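Local coordinates for protein 3-deoxy-manno-octulosonate cytidylyltransferase (Escherichia coli, PDB 1H7E) that catalyses the transfer of a cytidylyl group from CTP to the eight-carbon sugar KDO, giving CMP-KDO, probably for lipopolysaccharide synthesis, at residues S1-I7 with A89-L95; I30-Y34 with V59-K65; G97-M101 with P222-T226; L110-M114 with I175-R179; P137-V143 with F153-P159. All coordinates share one frame; numbering follows the deposited sequence.

Interaction 1: S1-I7 with A89-L95; sequences SKAVIVI and ADIYINL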
# COMPACT_ATOMS: atom_id res chain seq x y z
N SER A 1 25.19 15.79 -11.57
CA SER A 1 23.76 15.76 -11.15
C SER A 1 23.27 17.14 -10.71
O SER A 1 23.48 17.55 -9.57
CB SER A 1 23.55 14.74 -10.02
OG SER A 1 22.48 13.85 -10.33
N LYS A 2 22.62 17.85 -11.62
CA LYS A 2 22.10 19.18 -11.33
C LYS A 2 20.69 19.06 -10.75
O LYS A 2 19.84 18.34 -11.28
CB LYS A 2 22.07 20.03 -12.59
CG LYS A 2 21.65 21.47 -12.38
CD LYS A 2 21.50 22.17 -13.72
CE LYS A 2 20.98 23.59 -13.57
NZ LYS A 2 20.64 24.22 -14.89
N ALA A 3 20.46 19.77 -9.66
CA ALA A 3 19.16 19.74 -9.02
C ALA A 3 18.62 21.14 -8.94
O ALA A 3 19.39 22.08 -8.70
CB ALA A 3 19.29 19.17 -7.61
N VAL A 4 17.32 21.30 -9.14
CA VAL A 4 16.69 22.60 -9.00
C VAL A 4 15.45 22.48 -8.12
O VAL A 4 14.84 21.42 -8.01
CB VAL A 4 16.29 23.25 -10.37
CG1 VAL A 4 17.51 23.30 -11.32
CG2 VAL A 4 15.13 22.53 -10.99
N ILE A 5 15.12 23.56 -7.43
CA ILE A 5 13.94 23.57 -6.59
C ILE A 5 12.89 24.42 -7.28
O ILE A 5 13.19 25.52 -7.74
CB ILE A 5 14.21 24.17 -5.20
CG1 ILE A 5 15.05 23.20 -4.37
CG2 ILE A 5 12.90 24.54 -4.50
CD1 ILE A 5 15.52 23.77 -3.06
N VAL A 6 11.68 23.88 -7.40
CA VAL A 6 10.58 24.60 -8.02
C VAL A 6 9.50 24.79 -6.96
O VAL A 6 9.11 23.83 -6.28
CB VAL A 6 9.98 23.84 -9.25
CG1 VAL A 6 8.79 24.60 -9.80
CG2 VAL A 6 11.03 23.67 -10.32
N ILE A 7 9.05 26.02 -6.79
CA ILE A 7 8.04 26.34 -5.80
C ILE A 7 6.77 26.80 -6.51
O ILE A 7 6.73 27.89 -7.09
CB ILE A 7 8.50 27.49 -4.88
CG1 ILE A 7 9.81 27.14 -4.18
CG2 ILE A 7 7.41 27.83 -3.84
CD1 ILE A 7 10.51 28.35 -3.59
N ALA A 89 17.47 20.17 -15.68
CA ALA A 89 17.99 19.62 -14.44
C ALA A 89 17.85 18.11 -14.48
O ALA A 89 17.13 17.57 -15.31
CB ALA A 89 17.22 20.18 -13.24
N ASP A 90 18.62 17.42 -13.66
CA ASP A 90 18.54 15.97 -13.58
C ASP A 90 17.51 15.62 -12.49
O ASP A 90 16.83 14.60 -12.59
CB ASP A 90 19.89 15.39 -13.20
CG ASP A 90 20.98 15.74 -14.20
OD1 ASP A 90 20.75 15.54 -15.41
OD2 ASP A 90 22.06 16.22 -13.79
N ILE A 91 17.42 16.47 -11.47
CA ILE A 91 16.51 16.26 -10.33
C ILE A 91 15.71 17.51 -10.01
O ILE A 91 16.29 18.58 -9.83
CB ILE A 91 17.31 15.88 -9.05
CG1 ILE A 91 18.03 14.54 -9.26
CG2 ILE A 91 16.38 15.84 -7.83
CD1 ILE A 91 19.10 14.26 -8.24
N TYR A 92 14.39 17.38 -9.96
CA TYR A 92 13.51 18.51 -9.65
C TYR A 92 12.86 18.27 -8.31
O TYR A 92 12.27 17.22 -8.08
CB TYR A 92 12.40 18.64 -10.69
CG TYR A 92 12.89 18.91 -12.10
CD1 TYR A 92 13.35 17.88 -12.90
CD2 TYR A 92 12.92 20.22 -12.60
CE1 TYR A 92 13.83 18.14 -14.19
CE2 TYR A 92 13.40 20.49 -13.89
CZ TYR A 92 13.85 19.45 -14.67
OH TYR A 92 14.33 19.69 -15.94
N ILE A 93 12.95 19.26 -7.43
CA ILE A 93 12.35 19.17 -6.10
C ILE A 93 11.17 20.12 -6.11
O ILE A 93 11.29 21.29 -6.47
CB ILE A 93 13.35 19.58 -5.01
CG1 ILE A 93 14.48 18.56 -4.95
CG2 ILE A 93 12.65 19.69 -3.64
CD1 ILE A 93 15.67 19.05 -4.19
N ASN A 94 10.01 19.60 -5.74
CA ASN A 94 8.80 20.41 -5.72
C ASN A 94 8.46 20.72 -4.26
O ASN A 94 8.16 19.80 -3.50
CB ASN A 94 7.67 19.61 -6.36
CG ASN A 94 6.57 20.49 -6.91
OD1 ASN A 94 6.83 21.46 -7.64
ND2 ASN A 94 5.32 20.13 -6.61
N LEU A 95 8.60 21.98 -3.88
CA LEU A 95 8.30 22.46 -2.53
C LEU A 95 6.98 23.18 -2.54
O LEU A 95 6.68 23.89 -3.49
CB LEU A 95 9.31 23.51 -2.08
CG LEU A 95 10.68 23.13 -1.56
CD1 LEU A 95 11.26 24.38 -0.89
CD2 LEU A 95 10.57 22.01 -0.56

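Interaction 2: I30-Y34 with V59-K65; sequences IQHVY and VQAFGGK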
# COMPACT_ATOMS: atom_id res chain seq x y z
N ILE A 30 5.63 33.79 0.21
CA ILE A 30 6.44 33.23 -0.88
C ILE A 30 7.94 33.58 -0.72
O ILE A 30 8.82 32.76 -1.05
CB ILE A 30 5.86 33.65 -2.27
CG1 ILE A 30 6.44 32.78 -3.39
CG2 ILE A 30 6.13 35.09 -2.56
CD1 ILE A 30 6.10 31.31 -3.27
N GLN A 31 8.24 34.73 -0.12
CA GLN A 31 9.64 35.11 0.09
C GLN A 31 10.34 34.23 1.15
O GLN A 31 11.51 33.85 0.97
CB GLN A 31 9.77 36.59 0.45
CG GLN A 31 11.25 37.02 0.62
CD GLN A 31 11.40 38.53 0.78
OE1 GLN A 31 10.50 39.29 0.45
NE2 GLN A 31 12.54 38.96 1.30
N HIS A 32 9.62 33.89 2.22
CA HIS A 32 10.17 33.04 3.28
C HIS A 32 10.54 31.66 2.73
O HIS A 32 11.59 31.11 3.07
CB HIS A 32 9.15 32.86 4.42
CG HIS A 32 8.97 34.07 5.26
ND1 HIS A 32 9.90 34.46 6.21
CD2 HIS A 32 7.99 35.00 5.29
CE1 HIS A 32 9.49 35.57 6.79
NE2 HIS A 32 8.33 35.92 6.26
N VAL A 33 9.67 31.12 1.87
CA VAL A 33 9.92 29.82 1.27
C VAL A 33 11.13 29.91 0.35
O VAL A 33 12.01 29.04 0.36
CB VAL A 33 8.70 29.29 0.48
CG1 VAL A 33 9.03 27.94 -0.17
CG2 VAL A 33 7.50 29.15 1.42
N TYR A 34 11.17 30.98 -0.44
CA TYR A 34 12.27 31.20 -1.37
C TYR A 34 13.58 31.31 -0.61
O TYR A 34 14.56 30.66 -0.96
CB TYR A 34 12.02 32.48 -2.21
CG TYR A 34 12.88 32.56 -3.47
CD1 TYR A 34 14.19 33.03 -3.42
CD2 TYR A 34 12.39 32.12 -4.70
CE1 TYR A 34 15.00 33.05 -4.56
CE2 TYR A 34 13.19 32.14 -5.84
CZ TYR A 34 14.49 32.60 -5.76
OH TYR A 34 15.27 32.57 -6.90
N VAL A 59 7.56 38.24 -6.85
CA VAL A 59 8.78 37.45 -6.81
C VAL A 59 9.98 38.22 -7.37
O VAL A 59 11.04 38.30 -6.74
CB VAL A 59 8.56 36.11 -7.54
CG1 VAL A 59 9.88 35.36 -7.67
CG2 VAL A 59 7.52 35.26 -6.78
N GLN A 60 9.80 38.82 -8.54
CA GLN A 60 10.87 39.60 -9.16
C GLN A 60 11.29 40.78 -8.26
O GLN A 60 12.49 41.09 -8.14
CB GLN A 60 10.44 40.07 -10.55
CG GLN A 60 10.52 38.96 -11.58
CD GLN A 60 9.85 39.30 -12.89
OE1 GLN A 60 9.33 40.41 -13.08
NE2 GLN A 60 9.84 38.34 -13.81
N ALA A 61 10.31 41.38 -7.58
CA ALA A 61 10.55 42.50 -6.68
C ALA A 61 11.59 42.17 -5.60
O ALA A 61 12.31 43.06 -5.15
CB ALA A 61 9.25 42.96 -6.05
N PHE A 62 11.65 40.91 -5.14
CA PHE A 62 12.68 40.57 -4.16
C PHE A 62 13.89 39.91 -4.82
O PHE A 62 14.82 39.48 -4.15
CB PHE A 62 12.16 39.79 -2.94
CG PHE A 62 11.57 38.44 -3.24
CD1 PHE A 62 12.39 37.37 -3.58
CD2 PHE A 62 10.20 38.23 -3.12
CE1 PHE A 62 11.86 36.09 -3.79
CE2 PHE A 62 9.65 36.96 -3.33
CZ PHE A 62 10.48 35.89 -3.66
N GLY A 63 13.88 39.89 -6.16
CA GLY A 63 14.99 39.33 -6.91
C GLY A 63 14.98 37.84 -7.20
O GLY A 63 16.00 37.28 -7.62
N GLY A 64 13.86 37.17 -6.96
CA GLY A 64 13.81 35.75 -7.22
C GLY A 64 13.43 35.44 -8.66
O GLY A 64 12.94 36.32 -9.39
N LYS A 65 13.66 34.20 -9.09
CA LYS A 65 13.31 33.78 -10.45
C LYS A 65 11.89 33.21 -10.50
O LYS A 65 11.52 32.36 -9.69
CB LYS A 65 14.29 32.73 -10.95
CG LYS A 65 15.74 33.13 -10.88
CD LYS A 65 16.63 32.00 -11.36
CE LYS A 65 18.09 32.39 -11.33
NZ LYS A 65 18.92 31.36 -12.03

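Interaction 3: G97-M101 with P222-T226; sequences GDEPM and PGVDT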
# COMPACT_ATOMS: atom_id res chain seq x y z
N GLY A 97 4.47 26.17 -1.80
CA GLY A 97 4.61 27.60 -1.60
C GLY A 97 3.92 28.13 -0.36
O GLY A 97 4.01 29.33 -0.08
N ASP A 98 3.26 27.25 0.38
CA ASP A 98 2.53 27.64 1.60
C ASP A 98 3.05 27.05 2.93
O ASP A 98 2.34 27.06 3.94
CB ASP A 98 1.01 27.41 1.44
CG ASP A 98 0.64 25.94 1.22
OD1 ASP A 98 1.53 25.06 1.19
OD2 ASP A 98 -0.56 25.65 1.07
N GLU A 99 4.27 26.54 2.92
CA GLU A 99 4.87 26.00 4.14
C GLU A 99 6.16 26.80 4.38
O GLU A 99 7.27 26.35 4.07
CB GLU A 99 5.18 24.50 3.99
CG GLU A 99 3.94 23.60 3.91
CD GLU A 99 4.30 22.13 3.67
OE1 GLU A 99 5.12 21.58 4.44
OE2 GLU A 99 3.79 21.53 2.69
N PRO A 100 6.01 28.00 4.96
CA PRO A 100 7.15 28.89 5.25
C PRO A 100 8.15 28.37 6.28
O PRO A 100 9.27 28.86 6.38
CB PRO A 100 6.47 30.16 5.75
CG PRO A 100 5.28 29.61 6.49
CD PRO A 100 4.77 28.56 5.52
N MET A 101 7.74 27.38 7.06
CA MET A 101 8.62 26.86 8.11
C MET A 101 9.43 25.63 7.73
O MET A 101 9.98 24.95 8.60
CB MET A 101 7.83 26.63 9.40
CG MET A 101 7.25 27.93 9.95
SD MET A 101 6.93 27.86 11.71
CE MET A 101 8.64 27.63 12.34
N PRO A 222 3.95 23.86 11.55
CA PRO A 222 2.60 23.99 11.00
C PRO A 222 2.55 24.79 9.68
O PRO A 222 3.04 25.92 9.60
CB PRO A 222 1.83 24.66 12.14
CG PRO A 222 2.88 25.50 12.81
CD PRO A 222 4.05 24.55 12.85
N GLY A 223 2.06 24.13 8.63
CA GLY A 223 1.94 24.78 7.33
C GLY A 223 0.74 25.71 7.38
O GLY A 223 -0.21 25.46 8.14
N VAL A 224 0.77 26.79 6.60
CA VAL A 224 -0.33 27.75 6.62
C VAL A 224 -1.48 27.38 5.69
O VAL A 224 -1.34 27.37 4.47
CB VAL A 224 0.16 29.18 6.31
CG1 VAL A 224 -1.00 30.17 6.42
CG2 VAL A 224 1.28 29.56 7.27
N ASP A 225 -2.64 27.12 6.30
CA ASP A 225 -3.87 26.75 5.58
C ASP A 225 -5.05 27.54 6.15
O ASP A 225 -5.87 28.10 5.41
CB ASP A 225 -4.13 25.24 5.74
CG ASP A 225 -4.27 24.52 4.40
OD1 ASP A 225 -3.90 25.09 3.35
OD2 ASP A 225 -4.74 23.36 4.42
N THR A 226 -5.12 27.60 7.48
CA THR A 226 -6.19 28.30 8.20
C THR A 226 -5.59 29.47 9.02
O THR A 226 -4.43 29.42 9.43
CB THR A 226 -6.95 27.31 9.15
OG1 THR A 226 -8.08 27.95 9.76
CG2 THR A 226 -6.03 26.79 10.26
O HOH W 1 5.42 25.30 7.34

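Interaction 4: L110-M114 with I175-R179; sequences LLQGM and IYAYR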
# COMPACT_ATOMS: atom_id res chain seq x y z
N LEU A 110 16.35 14.64 1.48
CA LEU A 110 15.65 14.17 0.30
C LEU A 110 16.60 14.11 -0.90
O LEU A 110 16.72 13.08 -1.55
CB LEU A 110 14.48 15.12 0.04
CG LEU A 110 13.44 14.82 -1.02
CD1 LEU A 110 12.68 13.56 -0.65
CD2 LEU A 110 12.50 16.00 -1.10
N LEU A 111 17.36 15.19 -1.11
CA LEU A 111 18.31 15.26 -2.23
C LEU A 111 19.41 14.21 -2.11
O LEU A 111 19.83 13.63 -3.11
CB LEU A 111 18.95 16.65 -2.32
CG LEU A 111 19.00 17.39 -3.66
CD1 LEU A 111 20.04 18.48 -3.54
CD2 LEU A 111 19.36 16.46 -4.80
N GLN A 112 19.90 14.00 -0.89
CA GLN A 112 20.94 13.00 -0.64
C GLN A 112 20.42 11.59 -0.97
O GLN A 112 21.16 10.75 -1.51
CB GLN A 112 21.42 13.06 0.82
CG GLN A 112 22.72 12.27 1.08
CD GLN A 112 23.80 12.57 0.03
OE1 GLN A 112 24.41 13.65 0.04
NE2 GLN A 112 24.00 11.64 -0.90
N GLY A 113 19.16 11.33 -0.65
CA GLY A 113 18.57 10.04 -0.94
C GLY A 113 18.57 9.77 -2.44
O GLY A 113 18.87 8.65 -2.86
N MET A 114 18.22 10.79 -3.23
CA MET A 114 18.18 10.67 -4.70
C MET A 114 19.58 10.44 -5.28
O MET A 114 19.76 9.64 -6.20
CB MET A 114 17.57 11.94 -5.33
CG MET A 114 16.09 12.14 -5.04
SD MET A 114 15.12 10.90 -5.85
CE MET A 114 14.95 11.59 -7.46
N ILE A 175 6.43 17.10 -0.02
CA ILE A 175 7.61 17.60 -0.73
C ILE A 175 8.13 16.41 -1.52
O ILE A 175 8.32 15.33 -0.95
CB ILE A 175 8.70 18.04 0.24
CG1 ILE A 175 8.21 19.25 1.03
CG2 ILE A 175 9.97 18.39 -0.51
CD1 ILE A 175 9.14 19.67 2.11
N TYR A 176 8.37 16.62 -2.81
CA TYR A 176 8.83 15.55 -3.69
C TYR A 176 10.09 15.89 -4.48
O TYR A 176 10.33 17.06 -4.77
CB TYR A 176 7.76 15.26 -4.75
CG TYR A 176 6.42 14.80 -4.24
CD1 TYR A 176 5.44 15.72 -3.86
CD2 TYR A 176 6.12 13.44 -4.18
CE1 TYR A 176 4.18 15.29 -3.45
CE2 TYR A 176 4.85 13.00 -3.78
CZ TYR A 176 3.90 13.93 -3.42
OH TYR A 176 2.64 13.50 -3.06
N ALA A 177 10.87 14.86 -4.80
CA ALA A 177 12.07 14.98 -5.65
C ALA A 177 11.78 14.01 -6.81
O ALA A 177 11.44 12.83 -6.58
CB ALA A 177 13.34 14.57 -4.92
N TYR A 178 11.85 14.49 -8.04
CA TYR A 178 11.59 13.67 -9.21
C TYR A 178 12.78 13.66 -10.13
O TYR A 178 13.38 14.69 -10.34
CB TYR A 178 10.46 14.24 -10.07
CG TYR A 178 9.12 14.38 -9.40
CD1 TYR A 178 8.19 13.34 -9.44
CD2 TYR A 178 8.76 15.57 -8.77
CE1 TYR A 178 6.93 13.49 -8.89
CE2 TYR A 178 7.49 15.72 -8.20
CZ TYR A 178 6.59 14.67 -8.28
OH TYR A 178 5.33 14.82 -7.75
N ARG A 179 13.10 12.49 -10.67
CA ARG A 179 14.15 12.34 -11.66
C ARG A 179 13.52 12.93 -12.96
O ARG A 179 12.29 12.87 -13.15
CB ARG A 179 14.44 10.87 -11.90
CG ARG A 179 15.88 10.53 -12.00
CD ARG A 179 16.33 9.91 -10.72
NE ARG A 179 17.74 10.20 -10.46
CZ ARG A 179 18.36 9.92 -9.32
NH1 ARG A 179 17.69 9.33 -8.32
NH2 ARG A 179 19.64 10.25 -9.17

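Interaction 5: P137-V143 with F153-P159; sequences PSTVKVV and FSRSPIP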
# COMPACT_ATOMS: atom_id res chain seq x y z
N PRO A 137 -9.02 12.53 7.99
CA PRO A 137 -8.88 12.25 6.56
C PRO A 137 -8.11 13.32 5.80
O PRO A 137 -7.68 13.09 4.68
CB PRO A 137 -10.33 12.09 6.09
CG PRO A 137 -11.10 12.94 7.07
CD PRO A 137 -10.43 12.63 8.38
N SER A 138 -7.90 14.47 6.45
CA SER A 138 -7.13 15.57 5.85
C SER A 138 -5.62 15.32 5.99
O SER A 138 -4.81 16.02 5.40
CB SER A 138 -7.52 16.92 6.49
OG SER A 138 -7.30 16.91 7.90
N THR A 139 -5.27 14.31 6.80
CA THR A 139 -3.87 13.91 7.00
C THR A 139 -3.67 12.65 6.18
O THR A 139 -4.47 11.72 6.28
CB THR A 139 -3.58 13.65 8.48
OG1 THR A 139 -3.58 14.90 9.16
CG2 THR A 139 -2.21 13.01 8.68
N VAL A 140 -2.63 12.63 5.34
CA VAL A 140 -2.35 11.49 4.48
C VAL A 140 -1.35 10.58 5.19
O VAL A 140 -0.31 11.05 5.66
CB VAL A 140 -1.79 11.96 3.09
CG1 VAL A 140 -1.52 10.78 2.16
CG2 VAL A 140 -2.77 12.93 2.45
N LYS A 141 -1.71 9.31 5.35
CA LYS A 141 -0.86 8.32 5.99
C LYS A 141 -0.11 7.54 4.92
O LYS A 141 -0.58 7.41 3.78
CB LYS A 141 -1.70 7.35 6.85
CG LYS A 141 -2.10 7.88 8.25
CD LYS A 141 -3.08 9.04 8.23
CE LYS A 141 -4.41 8.71 7.53
NZ LYS A 141 -5.46 9.76 7.80
N VAL A 142 1.06 7.04 5.28
CA VAL A 142 1.82 6.21 4.39
C VAL A 142 2.36 5.01 5.20
O VAL A 142 2.63 5.14 6.40
CB VAL A 142 3.00 7.00 3.71
CG1 VAL A 142 3.94 7.62 4.75
CG2 VAL A 142 3.77 6.09 2.75
N VAL A 143 2.45 3.85 4.56
CA VAL A 143 3.01 2.65 5.16
C VAL A 143 4.18 2.29 4.25
O VAL A 143 4.02 2.31 3.02
CB VAL A 143 1.99 1.50 5.19
CG1 VAL A 143 2.69 0.21 5.64
CG2 VAL A 143 0.87 1.84 6.16
N PHE A 153 -0.50 5.06 0.12
CA PHE A 153 -0.78 6.35 0.78
C PHE A 153 -2.31 6.36 0.89
O PHE A 153 -2.99 6.03 -0.08
CB PHE A 153 -0.40 7.55 -0.11
CG PHE A 153 1.07 7.74 -0.34
CD1 PHE A 153 1.72 7.04 -1.37
CD2 PHE A 153 1.80 8.62 0.45
CE1 PHE A 153 3.10 7.20 -1.61
CE2 PHE A 153 3.18 8.80 0.23
CZ PHE A 153 3.83 8.09 -0.80
N SER A 154 -2.85 6.80 2.02
CA SER A 154 -4.29 6.83 2.17
C SER A 154 -4.77 7.84 3.18
O SER A 154 -4.03 8.23 4.07
CB SER A 154 -4.80 5.45 2.60
OG SER A 154 -6.22 5.39 2.54
N ARG A 155 -6.03 8.26 3.03
CA ARG A 155 -6.68 9.16 3.99
C ARG A 155 -7.23 8.27 5.11
O ARG A 155 -7.55 8.76 6.18
CB ARG A 155 -7.81 9.95 3.33
CG ARG A 155 -7.29 11.01 2.34
CD ARG A 155 -8.41 11.80 1.69
NE ARG A 155 -7.87 12.64 0.62
CZ ARG A 155 -7.16 13.75 0.83
NH1 ARG A 155 -6.89 14.18 2.06
NH2 ARG A 155 -6.62 14.38 -0.21
N SER A 156 -7.34 6.96 4.85
CA SER A 156 -7.80 6.01 5.89
C SER A 156 -6.64 5.72 6.83
O SER A 156 -5.47 5.72 6.42
CB SER A 156 -8.20 4.65 5.32
OG SER A 156 -9.41 4.68 4.60
N PRO A 157 -6.95 5.45 8.11
CA PRO A 157 -5.84 5.16 9.01
C PRO A 157 -5.23 3.80 8.64
O PRO A 157 -5.90 2.77 8.68
CB PRO A 157 -6.51 5.10 10.39
CG PRO A 157 -7.74 5.93 10.22
CD PRO A 157 -8.22 5.54 8.84
N ILE A 158 -3.98 3.82 8.17
CA ILE A 158 -3.27 2.58 7.85
C ILE A 158 -1.92 2.69 8.58
O ILE A 158 -1.30 3.75 8.58
CB ILE A 158 -3.06 2.37 6.29
CG1 ILE A 158 -2.42 3.60 5.64
CG2 ILE A 158 -4.40 2.02 5.60
CD1 ILE A 158 -1.98 3.32 4.19
N PRO A 159 -1.45 1.61 9.23
CA PRO A 159 -2.11 0.31 9.30
C PRO A 159 -3.37 0.34 10.19
O PRO A 159 -3.50 1.20 11.08
CB PRO A 159 -1.02 -0.58 9.90
CG PRO A 159 -0.31 0.36 10.84
CD PRO A 159 -0.18 1.60 9.98
O HOH W 2 -5.19 16.40 2.22
O HOH W 3 1.08 5.18 8.70

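Interaction 1: S1-I7 with A89-L95
V4 CG2 lies 3.6 Å from Y92 CD2, the two side chains running side by side from neighbouring parallel strands, 3-7 and 91-94. With CG1 of V4 anti to its carbonyl carbon (chi1 -53°), that methyl reaches A89 CB at 3.7 Å, and A89 CB in turn lies over one face of the Y92 ring, near its rim. The tyrosine's hydroxyl is held by V87 O. On the face of A3, I5, I91 and I93, short or beta-branched residues pack closely, I5 CG1 4.1 Å from I93 CB; just beyond strand 91-94, L95 CG meets I5 CG2 at 3.9 Å. Beneath these side chains the backbones alternate as donor and acceptor, V4 N to I91 O, I93 N to V4 O, and V6 N to I93 O at 2.8 Å and almost straight (178°). The helices 76-86 and 104-116 cover the two faces. The N-terminal end is looser and more open to solvent. There S1 and D90 are exposed, K2 O accepts from both D90 N and I91 N, and D90 OD2 takes K2 N at 2.8 Å, while the S1 amine lies in a long salt bridge, 3.9 Å from S1 N to D90 OD2. K2 reaches beyond the pair to E45. Strands 3-8 and 91-94 are central neighbours of a sheet flanked by helices, as in the Rossmann-like GT-A fold.

Interaction 2: I30-Y34 with V59-K65
Helix 29-38 passes the C-terminal end of helix 53-61, CA of Y34 lying 7.6 Å from CA of G64, and the facing end closes in a Schellman motif. V59 O accepts from F62 N and from G64 N, and G63 N returns to Q60 O. G63 suits the C-prime place because its phi of 87° would press any CB against the preceding carbonyl. Y34 and V59 both also touch V48 of strand 45-50, so the two helices pack on that strand of the main sheet. With F62 chi1 at 63°, its CG sits between the backbone N and the carbonyl carbon, and its ring is sandwiched: Q31 CG lies over the centre of one face, 4.1 Å from the centroid, and V59 O stands over the other. The extended Q31 chain slides past the ring and its amide nitrogen bonds to E35. The edge of F62 meets the face of Y34 in a T-shaped stack, the centroids 5.4 Å apart and the planes at 64°, with F62 CE1 3.7 Å from Y34 CG. I30 CG2 touches the F62 edge at CE2 (4.1 Å). G64 has to lack a side chain, since a CB there would run into both rings, Y34 and F62. Tyrosine pairs an apolar ring with a polar end: Y34 OH accepts K65 N at 3.2 Å in a nearly straight bond.

Interaction 3: G97-M101 with P222-T226
P100 lays its ring across the isopropyl group of V224, CD standing 4.0 Å from CG2 and CG almost as near, the two side chains crossing at about a right angle. V224 has CG1 anti to its backbone N (chi1 -176°), which leaves CG2 to meet the proline. Both residues are buried, and M29 of helix 29-38 touches them as well. P100 belongs to the loop between strand 91-94 and helix 104-116, V224 to the one leading into helix 227-243, whose M237 touches P100 and whose V233 touches V224. Beside this apolar patch the loops are tied by one direct hydrogen bond, V224 N to D98 O, 3.1 Å long. G223 fits because a CB would come tight against E99 CG, which lies 4.1 Å from G223 CA. A water accepts from M101 N at 3.1 Å and reaches P222 O by a weak bond. The two carboxylates, D98 and D225, approach with planes nearly perpendicular, OD2 of D98 being 4.1 Å from OD1 of D225. Two acidic side chains so near one another probably rely on positive charge: K19 makes a salt bridge to D98 and also touches D225, which would ease the repulsion.

Interaction 4: L110-M114 with I175-R179
R179 reaches across to the helix and holds M114 O end-on with two nitrogens, NH1 and NH2, each 3.0 Å away. The carbonyl oxygen lies in the guanidinium plane, but both nitrogens come from the same face of the carbonyl plane, NH2 well above it. A bend at chi2 (103°) swings the arginine chain back past M114, whose CE sits 3.7 Å from NH1. NH1 also gives to L120 O, so this one group serves carbonyls around the end of helix 104-116. A leucine in its place would probably leave M114 O and L120 O without these donors. Most of the strand's backbone bonds are to its sheet neighbours: Y176 and Y178 pair with N94 and Y92, A177 with A123, and R179 with P121 just before strand 122-129, while I175 O takes the side-chain hydroxyl of T124. The remaining packing is apolar. A small residue suits this place, since M114 CG (3.7 Å) and L110 CG (3.9 Å) both rest on A177 CB. L110 CD2 nestles at 3.5 Å from I175 CG2. A helix laid nearly along the strand it covers, the axes at 25°, is typical of a layered alpha/beta fold such as this GT-A-type domain.

Interaction 5: P137-V143 with F153-P159
V142 and F153 stand side by side as an antiparallel non-hydrogen-bonded pair, and V142 CG2 lies over the face of the phenyl ring, 4.0 Å from its centroid. V140 CG1 lies near the plane of the ring, at its edge, and 4.1 Å from F153 CB. K141 leaves from the other face of the hairpin and pairs its backbone with S154 through two hydrogen bonds. Its chain curls at chi2 and chi3 (67° and 59°), bringing NZ to R155 O at 2.8 Å, from above that carbonyl's plane, and to T139 O at 2.7 Å. A134 O is a third acceptor. A methionine here would probably leave these three carbonyls without that ammonium. R155 also serves carbonyls, but with an extended chain: NH1 meets P137 O in the guanidinium plane at 2.9 Å, while NE and NH2 turn to E198 O and S199 O. Beyond, the side chains of V143 and I158 cross obliquely, CG2 of V143 3.8 Å from CG1 of I158. Beside the hairpin, V140 and V142 bond by their backbones to H172 and L170 of strand 169-179, H172 meets F153 edge-to-face, helix 193-198 ends against R155, and S156 OG bonds to P157 O of the second subunit.

Overall arrangement
Interactions 1 and 4 are buried and form the core. Their centres are 8 Å apart, they share the main sheet, and helix 104-116, one side of interaction 4, also packs on A3, I91 and I93 of interaction 1. Interaction 1 relies on regular backbone bonds, interaction 4 on helix-to-strand packing closed by an arginine. Interactions 2, 3 and 5 are all partly buried. Interaction 2 joins two helices through rings and meets interaction 1 where I7 packs on I30 and V33. Interaction 3 joins loops, mixing a small apolar patch with acidic groups and touching interaction 2 at V33 and P100. Interaction 5 stands apart, about 27 Å from interaction 1 between centres, and unlike the others it reaches the second subunit.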